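Local coordinates for glycosyl hydrolases family 31 family protein (Aspergillus niger, PDB 6DRU), which catalyses the release of alpha-xylose from the non-reducing terminal glucose of xyloglucan oligosaccharides, at residues A[264-269]-A[305-310]; A[150-155]-A[199-204]; A[648-653]-A[665-670]; A[343-348]-A[352-357]; A[98-101]-A[107-110]. All coordinates share one frame; numbering follows the deposited sequence.

Contact 1. Residues A[264-269]-A[305-310]. With NAG (2-acetamido-2-deoxy-beta-D-glucopyranose), chain C.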
# COMPACT_ATOMS: atom_id res chain seq x y z
N GLU A 264 -32.59 -31.63 29.89
CA GLU A 264 -31.31 -32.23 30.22
C GLU A 264 -30.60 -31.46 31.32
O GLU A 264 -29.96 -32.05 32.20
CB GLU A 264 -30.43 -32.32 28.97
CG GLU A 264 -29.04 -32.89 29.23
CD GLU A 264 -28.23 -33.07 27.97
OE1 GLU A 264 -28.83 -33.04 26.87
OE2 GLU A 264 -27.00 -33.25 28.07
N VAL A 265 -30.71 -30.13 31.30
CA VAL A 265 -30.11 -29.31 32.35
C VAL A 265 -30.83 -29.52 33.67
O VAL A 265 -30.21 -29.56 34.74
CB VAL A 265 -30.09 -27.83 31.93
CG1 VAL A 265 -29.63 -26.95 33.08
CG2 VAL A 265 -29.18 -27.64 30.73
N GLU A 266 -32.16 -29.65 33.63
CA GLU A 266 -32.91 -29.85 34.87
C GLU A 266 -32.64 -31.22 35.48
O GLU A 266 -32.59 -31.36 36.70
CB GLU A 266 -34.40 -29.65 34.62
CG GLU A 266 -34.80 -28.19 34.41
CD GLU A 266 -36.26 -28.03 34.03
OE1 GLU A 266 -36.83 -28.96 33.43
OE2 GLU A 266 -36.83 -26.96 34.34
N LEU A 267 -32.45 -32.25 34.64
CA LEU A 267 -32.11 -33.56 35.18
C LEU A 267 -30.69 -33.59 35.72
O LEU A 267 -30.39 -34.37 36.63
CB LEU A 267 -32.29 -34.65 34.12
CG LEU A 267 -33.69 -34.82 33.53
CD1 LEU A 267 -33.71 -35.91 32.47
CD2 LEU A 267 -34.71 -35.11 34.63
N LEU A 268 -29.80 -32.76 35.17
CA LEU A 268 -28.44 -32.66 35.70
C LEU A 268 -28.44 -32.11 37.12
O LEU A 268 -27.75 -32.64 38.00
CB LEU A 268 -27.59 -31.79 34.78
CG LEU A 268 -26.14 -31.54 35.17
CD1 LEU A 268 -25.34 -32.84 35.17
CD2 LEU A 268 -25.54 -30.56 34.19
N ALA A 269 -29.22 -31.05 37.36
CA ALA A 269 -29.34 -30.51 38.71
C ALA A 269 -30.01 -31.51 39.65
O ALA A 269 -29.66 -31.60 40.83
CB ALA A 269 -30.11 -29.20 38.69
N VAL A 305 -36.81 -20.52 30.31
CA VAL A 305 -35.46 -20.50 30.88
C VAL A 305 -35.45 -19.87 32.27
O VAL A 305 -34.53 -20.15 33.05
CB VAL A 305 -34.47 -19.79 29.94
CG1 VAL A 305 -34.70 -20.21 28.49
CG2 VAL A 305 -34.56 -18.30 30.08
N ALA A 306 -36.42 -19.02 32.59
CA ALA A 306 -36.52 -18.51 33.96
C ALA A 306 -36.88 -19.63 34.92
O ALA A 306 -36.41 -19.66 36.07
CB ALA A 306 -37.54 -17.38 34.03
N GLN A 307 -37.72 -20.58 34.48
CA GLN A 307 -38.04 -21.74 35.30
C GLN A 307 -36.87 -22.70 35.40
O GLN A 307 -36.67 -23.33 36.45
CB GLN A 307 -39.26 -22.47 34.72
CG GLN A 307 -39.80 -23.56 35.62
CD GLN A 307 -40.57 -24.62 34.85
OE1 GLN A 307 -41.17 -24.33 33.81
NE2 GLN A 307 -40.55 -25.85 35.35
N MET A 308 -36.07 -22.82 34.33
CA MET A 308 -34.93 -23.72 34.37
C MET A 308 -33.89 -23.23 35.37
O MET A 308 -33.37 -24.01 36.18
CB MET A 308 -34.31 -23.85 32.98
CG MET A 308 -33.07 -24.72 32.93
SD MET A 308 -32.19 -24.61 31.36
CE MET A 308 -31.67 -22.89 31.38
N SER A 309 -33.56 -21.94 35.32
CA SER A 309 -32.56 -21.40 36.24
C SER A 309 -33.05 -21.46 37.68
O SER A 309 -32.26 -21.73 38.60
CB SER A 309 -32.22 -19.96 35.85
OG SER A 309 -33.30 -19.09 36.14
N ALA A 310 -34.35 -21.22 37.90
CA ALA A 310 -34.89 -21.28 39.26
C ALA A 310 -34.90 -22.71 39.78
O ALA A 310 -34.62 -22.95 40.96
CB ALA A 310 -36.29 -20.69 39.29
C1 NAG C . -33.64 -33.37 25.99
C2 NAG C . -34.03 -34.31 24.86
C3 NAG C . -34.37 -35.67 25.35
C4 NAG C . -33.27 -36.20 26.24
C5 NAG C . -33.01 -35.20 27.35
C6 NAG C . -31.87 -35.69 28.22
C7 NAG C . -34.92 -33.16 22.89
C8 NAG C . -33.52 -33.13 22.33
N2 NAG C . -35.14 -33.76 24.16
O3 NAG C . -34.58 -36.53 24.25
O4 NAG C . -33.66 -37.43 26.78
O5 NAG C . -32.64 -33.97 26.78
O6 NAG C . -30.75 -35.96 27.41
O7 NAG C . -35.84 -32.68 22.26

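Contact 2. Residues A[150-155]-A[199-204]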
# COMPACT_ATOMS: atom_id res chain seq x y z
N TYR A 150 9.83 -13.61 31.29
CA TYR A 150 8.65 -14.27 31.82
C TYR A 150 7.40 -13.47 31.45
O TYR A 150 7.41 -12.24 31.50
CB TYR A 150 8.72 -14.41 33.35
CG TYR A 150 10.04 -14.92 33.87
CD1 TYR A 150 10.63 -16.05 33.30
CD2 TYR A 150 10.69 -14.29 34.92
CE1 TYR A 150 11.84 -16.52 33.77
CE2 TYR A 150 11.90 -14.76 35.39
CZ TYR A 150 12.47 -15.88 34.82
OH TYR A 150 13.67 -16.35 35.29
N GLY A 151 6.34 -14.18 31.08
CA GLY A 151 5.09 -13.54 30.72
C GLY A 151 4.74 -13.67 29.26
O GLY A 151 4.66 -14.78 28.72
N THR A 152 4.52 -12.52 28.61
CA THR A 152 4.19 -12.42 27.18
C THR A 152 2.85 -13.06 26.83
O THR A 152 2.59 -13.35 25.65
CB THR A 152 5.30 -13.02 26.30
OG1 THR A 152 5.27 -14.45 26.38
CG2 THR A 152 6.67 -12.52 26.74
N GLY A 153 1.98 -13.27 27.81
CA GLY A 153 0.68 -13.88 27.55
C GLY A 153 0.71 -15.39 27.67
O GLY A 153 1.56 -15.98 28.33
N THR A 154 -0.25 -16.02 26.99
CA THR A 154 -0.42 -17.46 27.04
C THR A 154 -0.07 -18.09 25.70
O THR A 154 -0.25 -17.48 24.64
CB THR A 154 -1.85 -17.84 27.43
OG1 THR A 154 -2.76 -17.34 26.44
CG2 THR A 154 -2.20 -17.24 28.78
N GLN A 155 0.40 -19.34 25.75
CA GLN A 155 0.86 -20.08 24.59
C GLN A 155 1.18 -21.50 25.04
O GLN A 155 1.62 -21.71 26.18
CB GLN A 155 2.09 -19.42 23.96
CG GLN A 155 2.70 -20.17 22.79
CD GLN A 155 3.92 -19.48 22.23
OE1 GLN A 155 4.40 -18.49 22.80
NE2 GLN A 155 4.43 -19.99 21.12
N MET A 199 6.96 -9.81 18.72
CA MET A 199 7.82 -9.76 19.90
C MET A 199 9.07 -10.59 19.60
O MET A 199 8.97 -11.80 19.39
CB MET A 199 7.10 -10.30 21.14
CG MET A 199 6.29 -9.27 21.90
SD MET A 199 5.50 -9.96 23.37
CE MET A 199 3.93 -10.52 22.70
N GLU A 200 10.23 -9.93 19.58
CA GLU A 200 11.50 -10.60 19.34
C GLU A 200 12.32 -10.56 20.63
O GLU A 200 12.84 -9.51 21.01
CB GLU A 200 12.27 -9.94 18.21
CG GLU A 200 11.61 -10.01 16.85
CD GLU A 200 12.46 -9.39 15.77
OE1 GLU A 200 13.60 -8.96 16.08
OE2 GLU A 200 12.00 -9.31 14.61
N PHE A 201 12.46 -11.71 21.28
CA PHE A 201 13.31 -11.83 22.46
C PHE A 201 14.61 -12.53 22.08
O PHE A 201 14.89 -13.67 22.47
CB PHE A 201 12.57 -12.55 23.58
CG PHE A 201 11.41 -11.78 24.12
CD1 PHE A 201 11.62 -10.68 24.93
CD2 PHE A 201 10.11 -12.15 23.82
CE1 PHE A 201 10.55 -9.96 25.44
CE2 PHE A 201 9.04 -11.43 24.31
CZ PHE A 201 9.26 -10.34 25.13
N GLY A 202 15.41 -11.82 21.28
CA GLY A 202 16.64 -12.37 20.76
C GLY A 202 17.77 -12.39 21.77
O GLY A 202 17.66 -11.87 22.89
N THR A 203 18.88 -13.00 21.36
CA THR A 203 20.03 -13.13 22.25
C THR A 203 20.57 -11.77 22.67
O THR A 203 20.88 -11.56 23.85
CB THR A 203 21.13 -13.94 21.56
OG1 THR A 203 20.59 -15.18 21.08
CG2 THR A 203 22.27 -14.23 22.54
N LEU A 204 20.69 -10.84 21.73
CA LEU A 204 21.29 -9.55 22.00
C LEU A 204 20.36 -8.36 21.78
O LEU A 204 20.78 -7.22 21.99
CB LEU A 204 22.55 -9.37 21.14
CG LEU A 204 23.63 -10.42 21.41
CD1 LEU A 204 24.80 -10.24 20.46
CD2 LEU A 204 24.09 -10.32 22.86

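Contact 3. Residues A[648-653]-A[665-670]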
# COMPACT_ATOMS: atom_id res chain seq x y z
N ARG A 648 1.35 -21.12 50.45
CA ARG A 648 1.66 -22.28 51.27
C ARG A 648 1.69 -23.60 50.52
O ARG A 648 2.42 -24.50 50.94
CB ARG A 648 0.66 -22.40 52.43
CG ARG A 648 0.54 -21.15 53.29
CD ARG A 648 1.66 -21.07 54.31
NE ARG A 648 1.68 -19.79 55.01
CZ ARG A 648 1.29 -19.63 56.28
NH1 ARG A 648 0.87 -20.67 56.98
NH2 ARG A 648 1.34 -18.43 56.84
N LEU A 649 0.96 -23.74 49.42
CA LEU A 649 0.84 -25.02 48.73
C LEU A 649 1.81 -25.09 47.56
O LEU A 649 1.96 -24.13 46.81
CB LEU A 649 -0.59 -25.24 48.24
CG LEU A 649 -1.65 -25.44 49.32
CD1 LEU A 649 -3.03 -25.56 48.70
CD2 LEU A 649 -1.34 -26.66 50.15
N LEU A 650 2.47 -26.24 47.41
CA LEU A 650 3.31 -26.54 46.26
C LEU A 650 2.70 -27.71 45.51
O LEU A 650 2.57 -28.81 46.07
CB LEU A 650 4.74 -26.85 46.68
CG LEU A 650 5.67 -27.33 45.57
CD1 LEU A 650 6.23 -26.15 44.79
CD2 LEU A 650 6.80 -28.19 46.12
N VAL A 651 2.35 -27.50 44.24
CA VAL A 651 1.60 -28.46 43.45
C VAL A 651 2.47 -28.94 42.30
O VAL A 651 3.26 -28.17 41.74
CB VAL A 651 0.28 -27.85 42.93
CG1 VAL A 651 -0.54 -28.89 42.18
CG2 VAL A 651 -0.52 -27.25 44.08
N SER A 652 2.32 -30.22 41.94
CA SER A 652 3.02 -30.81 40.80
C SER A 652 2.17 -31.95 40.26
O SER A 652 2.13 -33.04 40.84
CB SER A 652 4.42 -31.30 41.17
OG SER A 652 5.04 -31.93 40.07
N PRO A 653 1.47 -31.73 39.15
CA PRO A 653 0.58 -32.77 38.63
C PRO A 653 1.35 -33.94 38.02
O PRO A 653 2.47 -33.79 37.53
CB PRO A 653 -0.25 -32.04 37.55
CG PRO A 653 -0.00 -30.58 37.79
CD PRO A 653 1.36 -30.48 38.38
N TYR A 665 10.56 -31.69 42.95
CA TYR A 665 11.66 -30.88 43.46
C TYR A 665 11.13 -29.93 44.53
O TYR A 665 10.32 -29.05 44.23
CB TYR A 665 12.35 -30.10 42.35
CG TYR A 665 13.43 -29.19 42.88
CD1 TYR A 665 14.65 -29.71 43.28
CD2 TYR A 665 13.22 -27.82 43.01
CE1 TYR A 665 15.65 -28.89 43.78
CE2 TYR A 665 14.21 -27.00 43.50
CZ TYR A 665 15.42 -27.54 43.89
OH TYR A 665 16.42 -26.73 44.38
N LEU A 666 11.59 -30.10 45.76
CA LEU A 666 11.25 -29.19 46.84
C LEU A 666 12.28 -28.07 46.88
O LEU A 666 13.46 -28.34 47.15
CB LEU A 666 11.21 -29.93 48.17
CG LEU A 666 10.24 -31.10 48.22
CD1 LEU A 666 10.51 -31.95 49.44
CD2 LEU A 666 8.80 -30.62 48.19
N PRO A 667 11.90 -26.83 46.61
CA PRO A 667 12.88 -25.74 46.60
C PRO A 667 13.40 -25.45 48.00
O PRO A 667 12.79 -25.79 49.02
CB PRO A 667 12.10 -24.55 46.03
CG PRO A 667 10.87 -25.14 45.41
CD PRO A 667 10.56 -26.36 46.21
N GLN A 668 14.55 -24.79 48.04
CA GLN A 668 15.13 -24.33 49.29
C GLN A 668 14.39 -23.10 49.78
O GLN A 668 13.99 -22.24 48.99
CB GLN A 668 16.62 -24.01 49.10
CG GLN A 668 17.34 -23.59 50.35
CD GLN A 668 17.99 -24.76 51.06
OE1 GLN A 668 17.39 -25.37 51.95
NE2 GLN A 668 19.22 -25.09 50.66
N THR A 669 14.18 -23.01 51.10
CA THR A 669 13.48 -21.89 51.70
C THR A 669 14.38 -20.96 52.50
O THR A 669 13.95 -19.85 52.84
CB THR A 669 12.34 -22.39 52.61
OG1 THR A 669 12.88 -23.20 53.66
CG2 THR A 669 11.33 -23.19 51.81
N GLY A 670 15.61 -21.38 52.81
CA GLY A 670 16.55 -20.54 53.53
C GLY A 670 16.89 -21.01 54.93
O GLY A 670 17.71 -20.36 55.59

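Contact 4. Residues A[343-348]-A[352-357]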
# COMPACT_ATOMS: atom_id res chain seq x y z
N LEU A 343 -22.99 -1.77 13.43
CA LEU A 343 -22.49 -2.46 14.61
C LEU A 343 -21.72 -3.73 14.27
O LEU A 343 -21.44 -4.53 15.16
CB LEU A 343 -23.64 -2.79 15.56
CG LEU A 343 -24.62 -1.65 15.85
CD1 LEU A 343 -25.73 -2.14 16.77
CD2 LEU A 343 -23.90 -0.46 16.45
N LEU A 344 -21.37 -3.92 13.00
CA LEU A 344 -20.63 -5.10 12.56
C LEU A 344 -19.30 -4.68 11.96
O LEU A 344 -19.23 -3.71 11.19
CB LEU A 344 -21.43 -5.91 11.53
CG LEU A 344 -22.84 -6.36 11.92
CD1 LEU A 344 -23.53 -6.99 10.73
CD2 LEU A 344 -22.78 -7.33 13.09
N SER A 345 -18.25 -5.40 12.32
CA SER A 345 -16.99 -5.27 11.60
C SER A 345 -17.14 -5.87 10.21
O SER A 345 -18.11 -6.58 9.90
CB SER A 345 -15.86 -5.96 12.36
OG SER A 345 -16.06 -7.37 12.39
N ALA A 346 -16.18 -5.57 9.34
CA ALA A 346 -16.26 -6.06 7.97
C ALA A 346 -14.87 -6.06 7.35
O ALA A 346 -14.07 -5.17 7.62
CB ALA A 346 -17.21 -5.20 7.13
N THR A 347 -14.60 -7.08 6.54
CA THR A 347 -13.45 -7.01 5.65
C THR A 347 -13.58 -5.80 4.74
O THR A 347 -14.69 -5.40 4.35
CB THR A 347 -13.33 -8.30 4.83
OG1 THR A 347 -14.54 -8.52 4.10
CG2 THR A 347 -13.06 -9.49 5.74
N ARG A 348 -12.44 -5.21 4.39
CA ARG A 348 -12.44 -3.88 3.81
C ARG A 348 -12.81 -3.84 2.33
O ARG A 348 -12.93 -2.75 1.76
CB ARG A 348 -11.08 -3.23 4.04
CG ARG A 348 -10.71 -3.21 5.53
CD ARG A 348 -9.49 -2.34 5.81
NE ARG A 348 -8.29 -2.85 5.16
CZ ARG A 348 -7.16 -2.16 5.05
NH1 ARG A 348 -7.09 -0.94 5.55
NH2 ARG A 348 -6.11 -2.70 4.45
N GLY A 352 -18.00 -8.20 2.85
CA GLY A 352 -17.74 -7.81 4.22
C GLY A 352 -17.72 -8.96 5.21
O GLY A 352 -17.47 -8.73 6.39
N THR A 353 -17.98 -10.19 4.76
CA THR A 353 -17.94 -11.34 5.65
C THR A 353 -16.53 -11.55 6.19
O THR A 353 -15.54 -11.40 5.47
CB THR A 353 -18.42 -12.59 4.93
OG1 THR A 353 -17.77 -12.69 3.65
CG2 THR A 353 -19.93 -12.55 4.72
N THR A 354 -16.45 -11.92 7.47
CA THR A 354 -15.17 -12.07 8.15
C THR A 354 -14.75 -13.52 8.35
O THR A 354 -13.55 -13.80 8.46
CB THR A 354 -15.21 -11.37 9.51
OG1 THR A 354 -16.34 -11.85 10.26
CG2 THR A 354 -15.34 -9.87 9.32
N ASP A 355 -15.70 -14.46 8.40
CA ASP A 355 -15.39 -15.87 8.54
C ASP A 355 -16.62 -16.71 8.20
O ASP A 355 -17.57 -16.20 7.59
CB ASP A 355 -14.89 -16.19 9.95
CG ASP A 355 -13.93 -17.37 9.99
OD1 ASP A 355 -14.03 -18.26 9.12
OD2 ASP A 355 -13.07 -17.41 10.90
N SER A 356 -16.63 -17.97 8.61
CA SER A 356 -17.77 -18.85 8.40
C SER A 356 -17.92 -19.77 9.61
O SER A 356 -16.97 -20.02 10.35
CB SER A 356 -17.63 -19.68 7.12
OG SER A 356 -16.53 -20.57 7.21
N TRP A 357 -19.15 -20.26 9.79
CA TRP A 357 -19.48 -21.21 10.83
C TRP A 357 -20.92 -21.67 10.61
O TRP A 357 -21.75 -20.89 10.13
CB TRP A 357 -19.33 -20.62 12.24
CG TRP A 357 -19.67 -21.59 13.32
CD1 TRP A 357 -20.77 -21.59 14.11
CD2 TRP A 357 -18.90 -22.74 13.71
NE1 TRP A 357 -20.74 -22.66 14.98
CE2 TRP A 357 -19.60 -23.38 14.75
CE3 TRP A 357 -17.68 -23.29 13.28
CZ2 TRP A 357 -19.13 -24.53 15.37
CZ3 TRP A 357 -17.22 -24.43 13.89
CH2 TRP A 357 -17.94 -25.04 14.93
O HOH W 1 -15.72 -9.22 1.98

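Contact 5. Residues A[98-101]-A[107-110]. With MAN (alpha-D-mannopyranose), chain I; MAN (alpha-D-mannopyranose), chain B.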
# COMPACT_ATOMS: atom_id res chain seq x y z
N SER A 98 18.60 5.18 27.90
CA SER A 98 19.18 4.08 28.68
C SER A 98 18.59 4.13 30.08
O SER A 98 18.37 5.21 30.63
CB SER A 98 20.71 4.17 28.73
OG SER A 98 21.13 5.36 29.36
N PHE A 99 18.33 2.95 30.65
CA PHE A 99 17.64 2.83 31.93
C PHE A 99 18.48 2.03 32.91
O PHE A 99 18.93 0.92 32.60
CB PHE A 99 16.27 2.18 31.74
CG PHE A 99 15.33 2.98 30.89
CD1 PHE A 99 14.57 4.00 31.44
CD2 PHE A 99 15.22 2.73 29.53
CE1 PHE A 99 13.70 4.74 30.66
CE2 PHE A 99 14.36 3.47 28.74
CZ PHE A 99 13.60 4.48 29.31
N TYR A 100 18.68 2.59 34.10
CA TYR A 100 19.42 1.94 35.17
C TYR A 100 18.54 1.79 36.40
O TYR A 100 17.56 2.52 36.59
CB TYR A 100 20.68 2.74 35.55
CG TYR A 100 21.67 2.93 34.42
CD1 TYR A 100 21.49 3.92 33.47
CD2 TYR A 100 22.79 2.11 34.32
CE1 TYR A 100 22.40 4.10 32.44
CE2 TYR A 100 23.71 2.28 33.30
CZ TYR A 100 23.51 3.27 32.36
OH TYR A 100 24.41 3.45 31.34
N ARG A 101 18.90 0.83 37.25
CA ARG A 101 18.30 0.68 38.57
C ARG A 101 19.34 0.98 39.64
O ARG A 101 20.48 0.52 39.56
CB ARG A 101 17.73 -0.72 38.78
CG ARG A 101 17.58 -1.09 40.26
CD ARG A 101 16.73 -2.32 40.48
NE ARG A 101 17.16 -3.45 39.66
CZ ARG A 101 18.29 -4.13 39.85
NH1 ARG A 101 19.10 -3.80 40.84
NH2 ARG A 101 18.60 -5.15 39.05
N SER A 107 25.23 0.89 44.19
CA SER A 107 25.64 0.74 42.81
C SER A 107 24.42 0.77 41.88
O SER A 107 23.27 0.73 42.32
CB SER A 107 26.41 -0.57 42.61
OG SER A 107 25.58 -1.69 42.86
N GLU A 108 24.69 0.85 40.58
CA GLU A 108 23.66 0.89 39.57
C GLU A 108 23.80 -0.30 38.63
O GLU A 108 24.89 -0.83 38.44
CB GLU A 108 23.72 2.19 38.75
CG GLU A 108 23.41 3.45 39.54
CD GLU A 108 23.62 4.71 38.72
OE1 GLU A 108 24.00 4.60 37.54
OE2 GLU A 108 23.38 5.82 39.25
N THR A 109 22.67 -0.71 38.05
CA THR A 109 22.62 -1.83 37.12
C THR A 109 21.86 -1.40 35.88
O THR A 109 20.75 -0.87 35.98
CB THR A 109 21.96 -3.06 37.75
OG1 THR A 109 22.85 -3.63 38.72
CG2 THR A 109 21.61 -4.10 36.70
N LEU A 110 22.45 -1.63 34.71
CA LEU A 110 21.78 -1.29 33.45
C LEU A 110 20.66 -2.29 33.19
O LEU A 110 20.92 -3.47 32.96
CB LEU A 110 22.78 -1.28 32.30
CG LEU A 110 22.13 -1.13 30.92
CD1 LEU A 110 21.56 0.27 30.76
CD2 LEU A 110 23.10 -1.44 29.81
C1 MAN I . 27.57 1.28 32.47
C2 MAN I . 29.05 1.39 32.71
C3 MAN I . 29.56 0.10 33.32
C4 MAN I . 28.71 -0.29 34.51
C5 MAN I . 27.25 -0.24 34.13
C6 MAN I . 26.40 -0.60 35.34
O2 MAN I . 29.31 2.45 33.60
O3 MAN I . 30.89 0.28 33.73
O4 MAN I . 29.05 -1.59 34.91
O5 MAN I . 26.92 1.06 33.70
O6 MAN I . 26.18 0.56 36.11
C1 MAN B . 26.67 -2.32 28.43
C2 MAN B . 26.05 -1.96 27.09
C3 MAN B . 26.39 -0.54 26.71
C4 MAN B . 26.12 0.39 27.87
C5 MAN B . 26.83 -0.14 29.10
C6 MAN B . 26.65 0.80 30.26
O2 MAN B . 24.66 -2.12 27.14
O3 MAN B . 25.60 -0.15 25.61
O4 MAN B . 26.59 1.68 27.57
O5 MAN B . 26.29 -1.40 29.42
O6 MAN B . 27.53 0.45 31.30

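Contact 1. Residues A[264-269]-A[305-310]
The carboxylate of Glu-266 and the side-chain amide of Gln-307 are the flat groups that meet here. Their planes are turned 53° apart and neither stacks on the other. Glu-266 OE2 lies 4.0 Å from Gln-307 NE2, and no hydrogen bond joins the pair. OE2 is instead hydrogen-bonded to Gln-262 NE2, one turn earlier on its own helix. The two segments belong to neighbouring outer helices of the GH31 TIM barrel, 262-274 and 305-316. They run nearly parallel, at 14°, with segment axes 9.9 Å apart.

Beside this polar pair the contact is apolar. The Met-308 side chain leaves its helix with CG anti to the backbone N (chi1 177°), which sends the sulfur to Val-265. It crosses Val-265 at about a right angle. Val-265 CG1 rests 3.9 Å from Met-308 SD. The aliphatic part of Glu-266 passes the same methionine at a slant, with CG of Glu-266 4.2 Å from CG of Met-308. Both Val-265 and Met-308 also touch Met-320 of strand 319-328, which places them between helices and barrel wall. An attached glycan lies against the start of helix 262-274. There the CB of Glu-264 comes within 3.5 Å of O5 of an N-acetylglucosamine.

Contact 2. Residues A[150-155]-A[199-204]
Thr-152 and Met-199 mark the closest approach of the two backbones, with their CA atoms 8.6 Å apart. No backbone hydrogen bond crosses the gap, and the contact is made by side chains. Residues 199-201 form a regular strand, while segment 150-155 turns a corner at Thr-152 and Gly-153. Thr-152 has a positive phi of 65° at this corner. It is flanked by Gly-151 and Gly-153, whose phi values are also positive.

Thr-152 carries one half of the contact. Its methyl meets the far end of the Phe-201 ring, with Thr-152 CG2 3.6 Å from Phe-201 CE2. CG2 of Thr-152 is also 3.7 Å from CZ of Phe-201. The methyl approaches the ring obliquely, and the two side chains come from opposite directions. In Phe-201, CG is anti to the carbonyl carbon (chi1 -67°). This extends the ring toward the corner. Met-199 adds its sulfur to the same threonine, with SD 4.2 Å from Thr-152 CB.

Ile-167 of strand 166-168 touches Thr-152, Met-199 and Phe-201 and fills in beside them. Phe-181 meets the Phe-201 ring edge-to-face. Behind the corner, Gly-153 N is hydrogen-bonded to Thr-508 OG1 of helix 492-508. Strand 149-151 is an edge strand of the mixed sheet, and 197-201 belongs to the antiparallel sheet of 205-213. The contact joins these two sheets in the beta-sandwich region that precedes the barrel, as in other GH31 enzymes.

Contact 3. Residues A[648-653]-A[665-670]
Leu-650 meets Leu-666 and Pro-667 through a single methyl. Leu-650 CD2 is 3.8 Å from Leu-666 CD2, methyl against methyl. The same CD2 of Leu-650 lies 4.2 Å from Pro-667 CD, at the ring carbon next to the proline nitrogen. A third neighbour is polar: the carbonyl oxygen of Tyr-665 stands 4.1 Å from Leu-650 CD2. No hydrogen bond passes between the segments.

The CB of Leu-650 points toward segment 665-670. Its CG is anti to the backbone N (chi1 173°), which carries the branch across to the second segment. Leu-666 starts out to one side. Its CG is anti to the carbonyl carbon, and the end of the side chain comes nearer, so that CD2 reaches the contact.

Both segments lie in the C-terminal domain of the GH31 family, which is largely beta. Strand 649-651 is an inner strand of a six-stranded antiparallel sheet. Strand 661-666 pairs with 690-695 in a separate two-stranded sheet. The backbones stay well apart, with the CA atoms of Leu-650 and Leu-666 8.4 Å from each other.

Further out, Phe-704 and Trp-677 each touch both leucines, Met-644 adds to the packing round Leu-650, and Leu-650 is hydrogen-bonded through its backbone to Phe-704. Gln-642 NE2 donates a hydrogen bond to Tyr-665 O, which satisfies the carbonyl near the leucine methyl. Trp-677 NE1 is hydrogen-bonded to the carbonyl oxygen of Pro-667.

Contact 4. Residues A[343-348]-A[352-357]
Ala-346 and Thr-347 meet Gly-352 and Thr-353 where a short turn in the TIM-barrel domain folds the chain back on itself. The turn leads into a classic beta bulge, in which Thr-354 and Asp-355 both face Ile-362. The CA atoms of Ala-346 and Gly-352 are 4.4 Å apart.

The direct polar links are weak. Thr-347 N gives a weak hydrogen bond to Gly-352 O at 3.3 Å. The same carbonyl oxygen of Gly-352 also receives a CA-H...O contact from Ala-346 CA. A water bridges the two segments: it lies 2.5 Å from Thr-347 OG1 and accepts from Gly-352 N at 2.6 Å. Thr-347 is turned so that OG1 sits between the backbone N and the carbonyl carbon (chi1 57°). This puts the hydroxyl over Gly-352, with OG1 3.3 Å from the glycine CA, while the methyl of Thr-347 comes alongside the carbonyl oxygen of Thr-353.

The methyl of Thr-354 packs into the same corner, with CG2 4.0 Å from Ser-345 OG. That serine hydroxyl is hydrogen-bonded to Asn-364 O. Within the bulge strand, Ser-356 N bonds OD1 of Asp-355 at 2.7 Å. It meets the oxygen on the anti side, 27° out of the carboxylate plane.

Thr-353 packs on Tyr-361 of the third subunit, another copy of the protein. Within its own chain the turn lies between strand 360-364, which pairs with 355-357, and strand 425-426, which pairs with 346-347. Leu-343 packs on helix 370-385.

Contact 5. Residues A[98-101]-A[107-110]
Arg-101 and Thr-109 form a hydrogen-bonded antiparallel pair in the hairpin of strands 98-102 and 108-113, and Tyr-100 and Leu-110 form the non-hydrogen-bonded pair next to it. Arg-101 N donates to Thr-109 O at 2.8 Å, and Thr-109 N returns a bond to Arg-101 O at 2.9 Å. Two CA-H...O contacts run beside these bonds, from Tyr-100 to Thr-109 O and from Glu-108 to Arg-101 O.

On one face of the sheet, Leu-110 lies over the Tyr-100 ring. Its CD1 is 4.0 Å from the ring centroid and 16° off the normal, a CH-pi contact displaced toward the rim. Leu-110 CG is anti to the backbone N (chi1 172°), and this carries the branch over the ring. Arg-84 makes a cation-pi contact with the Tyr-100 ring and a salt bridge with Glu-108 OE1. On the other face, Arg-101 and Thr-109 point the same way, side by side. The threonine CB lies over a face of the guanidinium, whose NH2 is hydrogen-bonded to Lys-185 O.

Mannose units lie beside Tyr-100 and Leu-110. One mannose O6 donates to Glu-108 O at 3.0 Å. The same sugar brings O5 to the edge of Tyr-100, 3.5 Å from CE2. Leu-110 CD2 approaches a second mannose. The chemistry is consistent with backbone bonds setting the register while Tyr-100 and Leu-110 pack against the sugars.

Contacts 2, 3 and 4 are buried, while contacts 1 and 5 are partly buried and border attached sugars. Contacts 1 and 4 lie in the TIM-barrel domain, with centres about 35 Å apart, but one joins two barrel helices and the other closes a turn. Contact 3 belongs to the C-terminal domain. Contacts 2 and 5 are on the same side of the chain's centre, about 10 Å apart at their nearest atoms. Contacts 1, 2 and 3 have no hydrogen bond across them and rest on side-chain packing. Contact 4 relies on weak bonds and a water. Contact 5 alone has regular strand pairing.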